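Local coordinates for multidrug resistance protein (Vibrio cholerae, PDB 1YC9) that forms the trimeric outer-membrane exit channel of a multidrug efflux system in Vibrio cholerae, at the interface of chains A and B. Residues are numbered along the deposited sequence; one frame, centred on the assembly and turned at random. Chains: chain A/B, multidrug resistance protein.

The interface of chains A and B. Residues chain A 375-376, 379-380, 383; chain B 193, 196-197, 200.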
loop_
_atom_site.group_PDB
_atom_site.type_symbol
_atom_site.label_atom_id
_atom_site.label_comp_id
_atom_site.label_asym_id
_atom_site.label_seq_id
_atom_site.Cartn_x
_atom_site.Cartn_y
_atom_site.Cartn_z
ATOM N N GLN A 375 -26.409 30.781 12.288
ATOM C CA GLN A 375 -27.819 31.078 12.513
ATOM C C GLN A 375 -28.464 30.006 13.427
ATOM O O GLN A 375 -29.212 30.333 14.320
ATOM C CB GLN A 375 -28.543 31.189 11.192
ATOM C CG GLN A 375 -28.066 32.391 10.330
ATOM C CD GLN A 375 -28.616 32.350 8.948
ATOM O OE1 GLN A 375 -27.937 32.740 7.959
ATOM N NE2 GLN A 375 -29.813 31.877 8.826
ATOM N N ALA A 376 -28.159 28.720 13.226
ATOM C CA ALA A 376 -28.701 27.699 14.107
ATOM C C ALA A 376 -28.174 27.897 15.528
ATOM O O ALA A 376 -28.934 27.777 16.464
ATOM C CB ALA A 376 -28.351 26.274 13.604
ATOM N N GLN A 379 -29.993 31.116 17.065
ATOM C CA GLN A 379 -31.392 30.863 17.383
ATOM C C GLN A 379 -31.566 29.846 18.478
ATOM O O GLN A 379 -32.452 29.984 19.318
ATOM C CB GLN A 379 -32.174 30.437 16.161
ATOM C CG GLN A 379 -32.126 31.405 15.064
ATOM C CD GLN A 379 -33.027 32.582 15.247
ATOM O OE1 GLN A 379 -33.739 32.692 16.250
ATOM N NE2 GLN A 379 -33.064 33.435 14.227
ATOM N N ALA A 380 -30.686 28.847 18.526
ATOM C CA ALA A 380 -30.756 27.903 19.612
ATOM C C ALA A 380 -30.370 28.575 20.941
ATOM O O ALA A 380 -30.896 28.222 22.013
ATOM C CB ALA A 380 -29.816 26.682 19.282
ATOM N N ALA A 383 -33.339 30.378 22.049
ATOM C CA ALA A 383 -34.273 29.404 22.552
ATOM C C ALA A 383 -33.963 28.982 23.970
ATOM O O ALA A 383 -34.878 28.905 24.781
ATOM C CB ALA A 383 -34.381 28.198 21.635
ATOM N N SER B 193 -37.916 30.535 18.255
ATOM C CA SER B 193 -36.468 30.568 18.123
ATOM C C SER B 193 -35.947 29.134 17.863
ATOM O O SER B 193 -35.065 28.935 17.050
ATOM C CB SER B 193 -35.807 31.151 19.358
ATOM O OG SER B 193 -36.171 32.524 19.522
ATOM N N LYS B 196 -36.679 28.159 14.296
ATOM C CA LYS B 196 -35.738 28.795 13.398
ATOM C C LYS B 196 -34.356 28.107 13.473
ATOM O O LYS B 196 -33.708 27.966 12.456
ATOM C CB LYS B 196 -35.644 30.283 13.707
ATOM C CG LYS B 196 -36.903 31.014 13.347
ATOM C CD LYS B 196 -36.836 32.491 13.835
ATOM C CE LYS B 196 -37.954 33.299 13.216
ATOM N NZ LYS B 196 -37.639 33.637 11.813
ATOM N N ALA B 197 -33.978 27.636 14.651
ATOM C CA ALA B 197 -32.713 26.944 14.848
ATOM C C ALA B 197 -32.769 25.595 14.087
ATOM O O ALA B 197 -31.843 25.272 13.296
ATOM C CB ALA B 197 -32.459 26.719 16.284
ATOM N N ALA B 200 -32.554 26.286 10.230
ATOM C CA ALA B 200 -31.234 26.717 9.827
ATOM C C ALA B 200 -30.319 25.468 9.788
ATOM O O ALA B 200 -29.568 25.280 8.841
ATOM C CB ALA B 200 -30.691 27.768 10.773
HETATM O O HOH W 1 -35.898 33.962 17.538
#
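A:Gln379 lies against B:Ser193, B:Lys196 and B:Ala197, and the helices that carry them, 326-391 of chain A and 189-223 of chain B, illustrate how small residues let long helices of separate subunits approach closely in a tubular channel. The glutamine starts against the facing helix: its CB rests on that backbone, 3.4 Å from the carbonyl O of B:Ser193, and also touches CB of B:Ala197. With CG anti to the carbonyl carbon (chi1 -57°), the chain next passes CB of B:Lys196, and a bend at chi2 (-78°) carries the terminal amide across the aliphatic part of that lysine. There the amide carbon CD sits 3.8 Å from B:Lys196 CB, while OE1 and NE2 both pack near the lysine CD, and the two side chains meet at a slant, the polar amide packing on the methylene groups of the lysine. The amide oxygen OE1 of A:Gln379 also lies 2.8 Å from the oxygen of water 1. The same water reaches OG, the hydroxyl of B:Ser193, at 2.5 Å, and so links the two chains; this bridge may help to fix which way the amide is turned.

Around the glutamine, alanines keep the spacing short. The methyl CB of B:Ala197 faces the chain A backbone, 3.6 Å from the N of A:Ala380, and B:Ala200 places its CB 3.7 Å from the N of A:Ala376. At the other end of the patch, B:Ser193 sets its CB beside A:Ala383, 3.7 Å from the backbone N. Such alanine-rich packing, with one long side chain laid over another, joins neighbouring subunits of the trimer toward the end of the helical tunnel remote from the membrane barrel, and so is likely to contribute to sealing the wall between subunits.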